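Local structure of alkylhalidase CmlS (Streptomyces venezuelae, 3I3L) at residues Tyr88-Ser93 with His121-Lys126; Trp98-Ala103 with Ser228-Asp233; Trp209-Leu214 with Gln288-Arg293. The protein acts as a flavin-dependent halogenase in the biosynthesis of chloramphenicol, carrying its FAD through a covalent bond to the protein. All coordinates share one frame; numbering follows the deposited sequence.

Contact 1 (Tyr88-Ser93 with His121-Lys126)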
loop_
_atom_site.group_PDB
_atom_site.type_symbol
_atom_site.label_atom_id
_atom_site.label_comp_id
_atom_site.label_asym_id
_atom_site.label_seq_id
_atom_site.Cartn_x
_atom_site.Cartn_y
_atom_site.Cartn_z
ATOM N N TYR A 88 13.377 8.538 -14.879
ATOM C CA TYR A 88 12.263 7.598 -14.916
ATOM C C TYR A 88 11.079 8.364 -15.448
ATOM O O TYR A 88 10.954 9.548 -15.154
ATOM C CB TYR A 88 11.965 7.096 -13.503
ATOM C CG TYR A 88 12.998 6.124 -12.941
ATOM C CD1 TYR A 88 13.410 5.026 -13.648
ATOM C CD2 TYR A 88 13.516 6.316 -11.693
ATOM C CE1 TYR A 88 14.297 4.172 -13.157
ATOM C CE2 TYR A 88 14.426 5.435 -11.158
ATOM C CZ TYR A 88 14.817 4.373 -11.892
ATOM O OH TYR A 88 15.734 3.498 -11.385
ATOM N N VAL A 89 10.199 7.715 -16.210
ATOM C CA VAL A 89 8.965 8.396 -16.616
ATOM C C VAL A 89 8.216 8.880 -15.355
ATOM O O VAL A 89 8.061 8.094 -14.396
ATOM C CB VAL A 89 8.061 7.451 -17.441
ATOM C CG1 VAL A 89 6.662 8.112 -17.765
ATOM C CG2 VAL A 89 8.756 7.055 -18.721
ATOM N N LYS A 90 7.767 10.143 -15.339
ATOM C CA LYS A 90 7.048 10.681 -14.169
ATOM C C LYS A 90 5.555 10.345 -14.179
ATOM O O LYS A 90 4.882 10.453 -15.210
ATOM C CB LYS A 90 7.265 12.185 -13.956
ATOM C CG LYS A 90 8.737 12.492 -13.606
ATOM C CD LYS A 90 8.919 13.396 -12.373
ATOM C CE LYS A 90 10.022 12.824 -11.363
ATOM N NZ LYS A 90 11.316 12.431 -12.034
ATOM N N LYS A 91 5.052 9.942 -13.017
ATOM C CA LYS A 91 3.629 9.562 -12.904
ATOM C C LYS A 91 2.890 10.548 -12.036
ATOM O O LYS A 91 3.194 10.645 -10.864
ATOM C CB LYS A 91 3.480 8.129 -12.313
ATOM C CG LYS A 91 2.094 7.892 -11.700
ATOM C CD LYS A 91 1.774 6.469 -11.614
ATOM C CE LYS A 91 2.094 5.927 -10.319
ATOM N NZ LYS A 91 0.965 4.936 -9.843
ATOM N N PRO A 92 1.914 11.263 -12.608
ATOM C CA PRO A 92 1.165 12.318 -11.876
ATOM C C PRO A 92 0.052 11.777 -11.008
ATOM O O PRO A 92 -0.375 12.410 -10.013
ATOM C CB PRO A 92 0.539 13.160 -13.008
ATOM C CG PRO A 92 0.557 12.234 -14.249
ATOM C CD PRO A 92 1.444 11.072 -14.010
ATOM N N SER A 93 -0.430 10.598 -11.386
ATOM C CA SER A 93 -1.712 10.087 -10.906
ATOM C C SER A 93 -1.979 8.652 -11.366
ATOM O O SER A 93 -1.151 8.026 -12.018
ATOM C CB SER A 93 -2.810 10.937 -11.500
ATOM O OG SER A 93 -2.704 10.899 -12.917
ATOM N N HIS A 121 4.391 13.309 -6.858
ATOM C CA HIS A 121 4.370 12.427 -7.989
ATOM C C HIS A 121 5.186 11.153 -7.645
ATOM O O HIS A 121 5.779 11.045 -6.546
ATOM C CB HIS A 121 4.996 13.133 -9.171
ATOM C CG HIS A 121 6.457 13.349 -8.986
ATOM N ND1 HIS A 121 6.964 14.406 -8.253
ATOM C CD2 HIS A 121 7.519 12.592 -9.348
ATOM C CE1 HIS A 121 8.282 14.311 -8.197
ATOM N NE2 HIS A 121 8.644 13.223 -8.860
ATOM N N ALA A 122 5.148 10.159 -8.536
ATOM C CA ALA A 122 6.082 9.072 -8.433
ATOM C C ALA A 122 6.547 8.796 -9.824
ATOM O O ALA A 122 6.531 9.706 -10.675
ATOM C CB ALA A 122 5.479 7.790 -7.741
ATOM N N VAL A 123 6.962 7.562 -10.091
ATOM C CA VAL A 123 7.536 7.279 -11.401
ATOM C C VAL A 123 7.148 5.892 -11.816
ATOM O O VAL A 123 6.610 5.107 -11.005
ATOM C CB VAL A 123 9.072 7.314 -11.313
ATOM C CG1 VAL A 123 9.569 8.745 -11.052
ATOM C CG2 VAL A 123 9.552 6.340 -10.172
ATOM N N GLN A 124 7.427 5.585 -13.067
ATOM C CA GLN A 124 7.242 4.256 -13.601
ATOM C C GLN A 124 8.662 3.735 -13.913
ATOM O O GLN A 124 9.507 4.524 -14.317
ATOM C CB GLN A 124 6.420 4.318 -14.892
ATOM C CG GLN A 124 5.285 5.381 -14.904
ATOM C CD GLN A 124 4.058 4.879 -14.172
ATOM O OE1 GLN A 124 2.947 5.365 -14.386
ATOM N NE2 GLN A 124 4.234 3.864 -13.344
ATOM N N VAL A 125 8.932 2.438 -13.683
ATOM C CA VAL A 125 10.272 1.925 -13.886
ATOM C C VAL A 125 10.298 0.590 -14.590
ATOM O O VAL A 125 9.324 -0.161 -14.600
ATOM C CB VAL A 125 11.094 1.795 -12.555
ATOM C CG1 VAL A 125 11.017 3.128 -11.724
ATOM C CG2 VAL A 125 10.539 0.630 -11.711
ATOM N N LYS A 126 11.455 0.290 -15.155
ATOM C CA LYS A 126 11.800 -1.028 -15.560
ATOM C C LYS A 126 12.451 -1.665 -14.339
ATOM O O LYS A 126 13.511 -1.201 -13.870
ATOM C CB LYS A 126 12.743 -0.929 -16.761
ATOM C CG LYS A 126 13.116 -2.231 -17.380
ATOM C CD LYS A 126 13.688 -2.009 -18.822
ATOM C CE LYS A 126 12.621 -2.368 -19.879
ATOM N NZ LYS A 126 13.135 -2.192 -21.288
HETATM O O HOH W 1 10.948 4.652 -16.743
#

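Contact 2 (Trp98-Ala103 with Ser228-Asp233)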
loop_
_atom_site.group_PDB
_atom_site.type_symbol
_atom_site.label_atom_id
_atom_site.label_comp_id
_atom_site.label_asym_id
_atom_site.label_seq_id
_atom_site.Cartn_x
_atom_site.Cartn_y
_atom_site.Cartn_z
ATOM N N TRP A 98 -13.766 2.640 -15.109
ATOM C CA TRP A 98 -14.226 1.702 -14.079
ATOM C C TRP A 98 -15.706 1.392 -14.169
ATOM O O TRP A 98 -16.550 2.155 -13.692
ATOM C CB TRP A 98 -13.874 2.242 -12.656
ATOM C CG TRP A 98 -13.746 1.109 -11.684
ATOM C CD1 TRP A 98 -14.585 0.818 -10.660
ATOM C CD2 TRP A 98 -12.732 0.109 -11.679
ATOM N NE1 TRP A 98 -14.154 -0.309 -10.002
ATOM C CE2 TRP A 98 -13.028 -0.779 -10.632
ATOM C CE3 TRP A 98 -11.603 -0.126 -12.469
ATOM C CZ2 TRP A 98 -12.238 -1.897 -10.345
ATOM C CZ3 TRP A 98 -10.825 -1.254 -12.198
ATOM C CH2 TRP A 98 -11.142 -2.112 -11.127
ATOM N N GLY A 99 -16.015 0.257 -14.786
ATOM C CA GLY A 99 -17.384 -0.050 -15.138
ATOM C C GLY A 99 -17.640 0.350 -16.567
ATOM O O GLY A 99 -16.736 0.925 -17.225
ATOM N N GLN A 100 -18.844 0.044 -17.078
ATOM C CA GLN A 100 -19.151 0.379 -18.486
ATOM C C GLN A 100 -19.931 1.665 -18.517
ATOM O O GLN A 100 -20.689 1.954 -17.580
ATOM C CB GLN A 100 -19.918 -0.769 -19.174
ATOM C CG GLN A 100 -19.079 -2.080 -19.306
ATOM C CD GLN A 100 -17.850 -1.894 -20.187
ATOM O OE1 GLN A 100 -17.937 -1.330 -21.288
ATOM N NE2 GLN A 100 -16.685 -2.321 -19.691
ATOM N N ASP A 101 -19.710 2.469 -19.563
ATOM C CA ASP A 101 -20.376 3.781 -19.680
ATOM C C ASP A 101 -20.297 4.626 -18.429
ATOM O O ASP A 101 -21.304 5.187 -17.957
ATOM C CB ASP A 101 -21.826 3.568 -20.081
ATOM C CG ASP A 101 -21.934 3.046 -21.490
ATOM O OD1 ASP A 101 -21.687 3.890 -22.419
ATOM O OD2 ASP A 101 -22.199 1.811 -21.658
ATOM N N GLN A 102 -19.104 4.693 -17.847
ATOM C CA GLN A 102 -18.904 5.593 -16.722
ATOM C C GLN A 102 -17.944 6.641 -17.190
ATOM O O GLN A 102 -17.055 6.377 -17.994
ATOM C CB GLN A 102 -18.319 4.862 -15.493
ATOM C CG GLN A 102 -19.150 3.669 -15.021
ATOM C CD GLN A 102 -20.465 4.076 -14.364
ATOM O OE1 GLN A 102 -20.473 4.781 -13.353
ATOM N NE2 GLN A 102 -21.580 3.624 -14.940
ATOM N N ALA A 103 -18.128 7.845 -16.687
ATOM C CA ALA A 103 -17.108 8.880 -16.836
ATOM C C ALA A 103 -15.793 8.312 -16.230
ATOM O O ALA A 103 -15.836 7.603 -15.219
ATOM C CB ALA A 103 -17.571 10.108 -16.040
ATOM N N SER A 228 -6.195 1.828 -15.463
ATOM C CA SER A 228 -6.816 0.539 -15.090
ATOM C C SER A 228 -8.215 0.530 -15.688
ATOM O O SER A 228 -8.977 1.468 -15.508
ATOM C CB SER A 228 -6.909 0.329 -13.582
ATOM O OG SER A 228 -5.663 0.514 -12.925
ATOM N N ILE A 229 -8.540 -0.536 -16.410
ATOM C CA ILE A 229 -9.698 -0.525 -17.314
ATOM C C ILE A 229 -10.431 -1.836 -17.230
ATOM O O ILE A 229 -9.860 -2.899 -17.444
ATOM C CB ILE A 229 -9.258 -0.306 -18.762
ATOM C CG1 ILE A 229 -8.385 0.952 -18.850
ATOM C CG2 ILE A 229 -10.473 -0.300 -19.737
ATOM C CD1 ILE A 229 -7.937 1.344 -20.286
ATOM N N THR A 230 -11.676 -1.756 -16.798
ATOM C CA THR A 230 -12.483 -2.937 -16.612
ATOM C C THR A 230 -13.026 -3.455 -17.967
ATOM O O THR A 230 -13.327 -2.675 -18.856
ATOM C CB THR A 230 -13.633 -2.712 -15.647
ATOM O OG1 THR A 230 -14.568 -1.766 -16.199
ATOM C CG2 THR A 230 -13.097 -2.202 -14.289
ATOM N N PHE A 231 -13.140 -4.773 -18.076
ATOM C CA PHE A 231 -13.904 -5.453 -19.149
ATOM C C PHE A 231 -14.569 -6.696 -18.517
ATOM O O PHE A 231 -14.515 -6.892 -17.275
ATOM C CB PHE A 231 -12.977 -5.825 -20.318
ATOM C CG PHE A 231 -11.989 -6.956 -20.003
ATOM C CD1 PHE A 231 -12.133 -8.204 -20.596
ATOM C CD2 PHE A 231 -10.855 -6.730 -19.193
ATOM C CE1 PHE A 231 -11.209 -9.221 -20.343
ATOM C CE2 PHE A 231 -9.908 -7.748 -18.926
ATOM C CZ PHE A 231 -10.111 -8.995 -19.474
ATOM N N GLU A 232 -15.171 -7.555 -19.353
ATOM C CA GLU A 232 -15.988 -8.665 -18.873
ATOM C C GLU A 232 -15.334 -9.578 -17.873
ATOM O O GLU A 232 -15.991 -10.000 -16.937
ATOM C CB GLU A 232 -16.470 -9.571 -20.071
ATOM C CG GLU A 232 -17.124 -10.923 -19.523
ATOM C CD GLU A 232 -17.787 -11.822 -20.613
ATOM O OE1 GLU A 232 -17.085 -12.309 -21.540
ATOM O OE2 GLU A 232 -19.028 -12.046 -20.525
ATOM N N ASP A 233 -14.076 -9.953 -18.139
ATOM C CA ASP A 233 -13.386 -10.991 -17.395
ATOM C C ASP A 233 -12.332 -10.412 -16.426
ATOM O O ASP A 233 -11.439 -11.157 -15.946
ATOM C CB ASP A 233 -12.661 -12.001 -18.342
ATOM C CG ASP A 233 -13.609 -12.792 -19.219
ATOM O OD1 ASP A 233 -14.627 -13.306 -18.704
ATOM O OD2 ASP A 233 -13.287 -12.914 -20.423
HETATM O O HOH W 2 -14.112 -0.298 -18.768
#

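Contact 3 (Trp209-Leu214 with Gln288-Arg293)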
loop_
_atom_site.group_PDB
_atom_site.type_symbol
_atom_site.label_atom_id
_atom_site.label_comp_id
_atom_site.label_asym_id
_atom_site.label_seq_id
_atom_site.Cartn_x
_atom_site.Cartn_y
_atom_site.Cartn_z
ATOM N N TRP A 209 0.552 -10.554 -19.594
ATOM C CA TRP A 209 0.983 -9.219 -19.989
ATOM C C TRP A 209 2.082 -9.211 -20.990
ATOM O O TRP A 209 2.780 -10.207 -21.141
ATOM C CB TRP A 209 1.450 -8.406 -18.758
ATOM C CG TRP A 209 2.752 -8.834 -18.117
ATOM C CD1 TRP A 209 3.977 -8.293 -18.323
ATOM C CD2 TRP A 209 2.937 -9.879 -17.157
ATOM N NE1 TRP A 209 4.926 -8.930 -17.559
ATOM C CE2 TRP A 209 4.301 -9.887 -16.806
ATOM C CE3 TRP A 209 2.079 -10.812 -16.563
ATOM C CZ2 TRP A 209 4.838 -10.808 -15.892
ATOM C CZ3 TRP A 209 2.608 -11.725 -15.638
ATOM C CH2 TRP A 209 3.976 -11.739 -15.342
ATOM N N SER A 210 2.262 -8.060 -21.628
ATOM C CA SER A 210 3.289 -7.867 -22.638
ATOM C C SER A 210 3.566 -6.373 -22.794
ATOM O O SER A 210 3.024 -5.560 -22.019
ATOM C CB SER A 210 2.840 -8.487 -23.972
ATOM O OG SER A 210 3.897 -8.577 -24.941
ATOM N N TYR A 211 4.393 -6.000 -23.784
ATOM C CA TYR A 211 4.766 -4.607 -24.008
ATOM C C TYR A 211 4.443 -4.166 -25.428
ATOM O O TYR A 211 4.425 -4.968 -26.345
ATOM C CB TYR A 211 6.240 -4.390 -23.645
ATOM C CG TYR A 211 6.511 -4.680 -22.166
ATOM C CD1 TYR A 211 6.549 -3.671 -21.237
ATOM C CD2 TYR A 211 6.682 -5.977 -21.711
ATOM C CE1 TYR A 211 6.768 -3.947 -19.901
ATOM C CE2 TYR A 211 6.891 -6.250 -20.392
ATOM C CZ TYR A 211 6.943 -5.208 -19.490
ATOM O OH TYR A 211 7.127 -5.446 -18.140
ATOM N N PHE A 212 4.165 -2.878 -25.583
ATOM C CA PHE A 212 3.839 -2.275 -26.852
ATOM C C PHE A 212 4.674 -1.031 -27.079
ATOM O O PHE A 212 4.974 -0.309 -26.139
ATOM C CB PHE A 212 2.352 -1.920 -26.950
ATOM C CG PHE A 212 1.446 -3.125 -27.039
ATOM C CD1 PHE A 212 1.039 -3.617 -28.281
ATOM C CD2 PHE A 212 0.981 -3.766 -25.874
ATOM C CE1 PHE A 212 0.178 -4.764 -28.379
ATOM C CE2 PHE A 212 0.141 -4.906 -25.967
ATOM C CZ PHE A 212 -0.263 -5.397 -27.220
ATOM N N LYS A 213 5.010 -0.778 -28.345
ATOM C CA LYS A 213 5.611 0.482 -28.775
ATOM C C LYS A 213 4.474 1.440 -29.090
ATOM O O LYS A 213 3.692 1.212 -30.009
ATOM C CB LYS A 213 6.504 0.253 -29.995
ATOM C CG LYS A 213 7.053 1.539 -30.667
ATOM C CD LYS A 213 8.580 1.441 -30.906
ATOM C CE LYS A 213 8.938 0.455 -31.998
ATOM N NZ LYS A 213 8.853 1.091 -33.357
ATOM N N LEU A 214 4.376 2.494 -28.286
ATOM C CA LEU A 214 3.256 3.412 -28.335
ATOM C C LEU A 214 3.691 4.617 -27.545
ATOM O O LEU A 214 4.321 4.473 -26.500
ATOM C CB LEU A 214 2.018 2.787 -27.654
ATOM C CG LEU A 214 0.798 3.712 -27.472
ATOM C CD1 LEU A 214 0.136 4.067 -28.814
ATOM C CD2 LEU A 214 -0.211 3.104 -26.518
ATOM N N GLN A 288 3.285 -4.841 -30.742
ATOM C CA GLN A 288 3.646 -5.648 -29.596
ATOM C C GLN A 288 5.119 -5.938 -29.699
ATOM O O GLN A 288 5.547 -6.478 -30.701
ATOM C CB GLN A 288 2.853 -6.961 -29.570
ATOM C CG GLN A 288 2.978 -7.749 -28.260
ATOM C CD GLN A 288 2.122 -9.017 -28.252
ATOM O OE1 GLN A 288 2.391 -9.974 -27.523
ATOM N NE2 GLN A 288 1.085 -9.016 -29.047
ATOM N N VAL A 289 5.889 -5.607 -28.654
ATOM C CA VAL A 289 7.338 -5.549 -28.787
ATOM C C VAL A 289 8.084 -6.516 -27.859
ATOM O O VAL A 289 9.300 -6.437 -27.668
ATOM C CB VAL A 289 7.779 -4.070 -28.728
ATOM C CG1 VAL A 289 8.186 -3.617 -27.298
ATOM C CG2 VAL A 289 8.782 -3.765 -29.799
ATOM N N ASP A 290 7.339 -7.450 -27.295
ATOM C CA ASP A 290 7.913 -8.442 -26.377
ATOM C C ASP A 290 7.038 -9.697 -26.349
ATOM O O ASP A 290 5.892 -9.684 -26.816
ATOM C CB ASP A 290 8.055 -7.847 -24.959
ATOM C CG ASP A 290 9.108 -8.567 -24.109
ATOM O OD1 ASP A 290 9.702 -9.554 -24.606
ATOM O OD2 ASP A 290 9.341 -8.158 -22.938
ATOM N N GLU A 291 7.566 -10.770 -25.777
ATOM C CA GLU A 291 6.776 -11.961 -25.478
ATOM C C GLU A 291 5.686 -11.640 -24.408
ATOM O O GLU A 291 5.701 -10.570 -23.757
ATOM C CB GLU A 291 7.711 -13.044 -24.896
ATOM C CG GLU A 291 8.374 -12.581 -23.581
ATOM C CD GLU A 291 9.312 -13.595 -22.973
ATOM O OE1 GLU A 291 8.865 -14.719 -22.631
ATOM O OE2 GLU A 291 10.497 -13.258 -22.791
ATOM N N VAL A 292 4.772 -12.582 -24.218
ATOM C CA VAL A 292 3.808 -12.446 -23.139
ATOM C C VAL A 292 4.148 -13.406 -22.046
ATOM O O VAL A 292 4.567 -14.538 -22.307
ATOM C CB VAL A 292 2.270 -12.572 -23.562
ATOM C CG1 VAL A 292 2.074 -12.524 -25.097
ATOM C CG2 VAL A 292 1.603 -13.713 -22.914
ATOM N N ARG A 293 3.996 -12.919 -20.817
ATOM C CA ARG A 293 4.329 -13.695 -19.621
ATOM C C ARG A 293 3.057 -13.880 -18.828
ATOM O O ARG A 293 2.088 -13.184 -19.062
ATOM C CB ARG A 293 5.338 -12.906 -18.796
ATOM C CG ARG A 293 6.798 -12.783 -19.490
ATOM C CD ARG A 293 7.589 -11.693 -18.732
ATOM N NE ARG A 293 8.964 -11.516 -19.179
ATOM C CZ ARG A 293 9.360 -10.651 -20.101
ATOM N NH1 ARG A 293 8.505 -9.858 -20.721
ATOM N NH2 ARG A 293 10.637 -10.574 -20.387
HETATM O O HOH W 3 5.567 -9.802 -21.164
#

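Contact 1 (Tyr88-Ser93 with His121-Lys126)
Lys91 and Ala122 make an antiparallel hydrogen-bonded pair, Lys91 N giving to Ala122 O at 2.8 Å and Ala122 N to Lys91 O at 3.1 Å, on strand segments whose directions differ by 131°. Next to it Lys90 and Val123 form a non-hydrogen-bonded pair, and Gln124 N reaches Val89 O at 2.9 Å. Between the same two residues a water bridges the other side: it accepts from Val89 N and donates to Gln124 O at 2.8 Å. Tyr88, its CG anti to the carbonyl carbon (chi1 -73°), lays its ring against Val125, whose CG1 methyl sits over the middle of one face, 3.6 Å from the centroid, in a CH-pi contact. Its CB presses on Val123 CB at 3.6 Å, and Phe130 of helix 127-140 touches both Tyr88 and Val125. On the sheet face that carries Ala122, the aliphatic part of Lys91 crosses the side chain of Gln124 at about a right angle. Lys91 NZ then goes on to a hydrogen bond with Ser65 OG, a residue of the FAD site. This is antiparallel strand pairing in the mixed sheet of the FAD-binding domain, with the face that carries Lys91 and Gln124 turned toward the flavin pocket.

Contact 2 (Trp98-Ala103 with Ser228-Asp233)
Thr230 meets Trp98 and Gly99 with both branches of its side chain, and its CB points at the loop that follows strand 89-97. CB itself stands 3.9 Å from Gly99 N. One step out, OG1 takes the position between the backbone N and the carbonyl carbon (chi1 66°), and from there it accepts the N-H of Gly99 at 2.9 Å, with an angle of 149° at the hydrogen. The same oxygen is hydrogen-bonded to Glu385 OE2, which also takes Gln100 NE2, so a backbone amide and a carboxylate both grip this buried hydroxyl. With a valine in its place the hydroxyl is gone, and the N-H of Gly99 and the carboxylate of Glu385 are likely to be left without the partner they share. The other branch, CG2, comes over one face of the indole of Trp98, above the six-membered ring and offset toward its rim; the modelled spacing is shorter than carbons allow, so its exact value is doubtful.

The contact prolongs a parallel pairing in the mixed sheet: strands 89-97 and 226-231 run side by side, Leu97 bonding to the backbones of Ser228 and Thr230, and the chain then turns off into the loop before strand 105-108. Ser228 O lies at the indole edge, near the ring plane, 4.3 Å from Trp98 CE3. Across the ring system, Trp98 NE1 donates to Phe377 O of helix 352-382, which would hold the indole in its rotation. Gly99 has a positive phi (96°), at which a CB would jam against the carbonyl O of Trp98. Gln100 sends its bent side chain back past Thr230. Within the loop, Gln102 NE2 donates to Gln100 O at 3.2 Å.

Contact 3 (Trp209-Leu214 with Gln288-Arg293)
Antiparallel pairing of strands 203-213 and 287-302 brings Trp209 opposite Arg293 and Phe212 opposite Gln288, but the register shifts by two residues between these pairs, making two short ladders with a looped stretch between them. At one end the pairing is regular: Trp209 N gives to Arg293 O at 3.1 Å and Arg293 N to Trp209 O at 3.0 Å. At the other, Val289 N meets Tyr211 O at 2.8 Å in a straight bond (170°), though it arrives from above the carbonyl plane.

The shift turns the carbonyls of Asp290 and Glu291 toward Ser210, whose OG lies 2.9 Å from Glu291 O, with Asp290 O also close. A water donates to Trp209 O and Glu291 O and accepts from Arg293 NH1. With CG between its backbone N and carbonyl carbon (chi1 71°), Trp209 lays its indole against Arg293, whose CB sits over one face, 3.8 Å from the six-membered centroid, a CH-pi contact. This indole lies near the flavin and its covalent partner Asp297; its NE1 is hydrogen-bonded to Tyr60 OH, and Tyr60 makes a cation-pi contact with Arg293. Gln288 passes its CG over a face of Phe212. Tyr211 runs alongside Asp290 and turns its ring edge to Arg293 NH1, ring and guanidinium planes nearly perpendicular (86°), while its OH bonds to Glu64 and Tyr60.

Arg293 NH1 makes a salt bridge with Asp290 OD2 at 2.9 Å: OD2 lies in the guanidinium plane, whereas NH1 meets it from above the carboxylate plane. Asp290 OD1 accepts from Glu291 N at 2.7 Å. With both oxygens in use the carboxylate ties the loop to the arginine, and the nearby positive charge would favour its ionised form.

All three contacts reach one mixed sheet without touching one another. Contacts 1 and 2 share strand 89-97: contact 1 pairs its start with strand 122-124, and contact 2 takes the loop beyond its end to strand 226-231. Contact 3 lies on another strand pair. Contact 2 is buried and turns on one hydroxyl, with a methyl placed over an indole, whereas contacts 1 and 3 are partly buried. Both of these have backbone ladders, but contact 1 adds aromatic and aliphatic packing and a lysine reaching the FAD site, contact 3 a charged network at the surface. The side chains of Trp209 (contact 3) and Gln124 (contact 1) lie about 5 and 6 Å from the FAD.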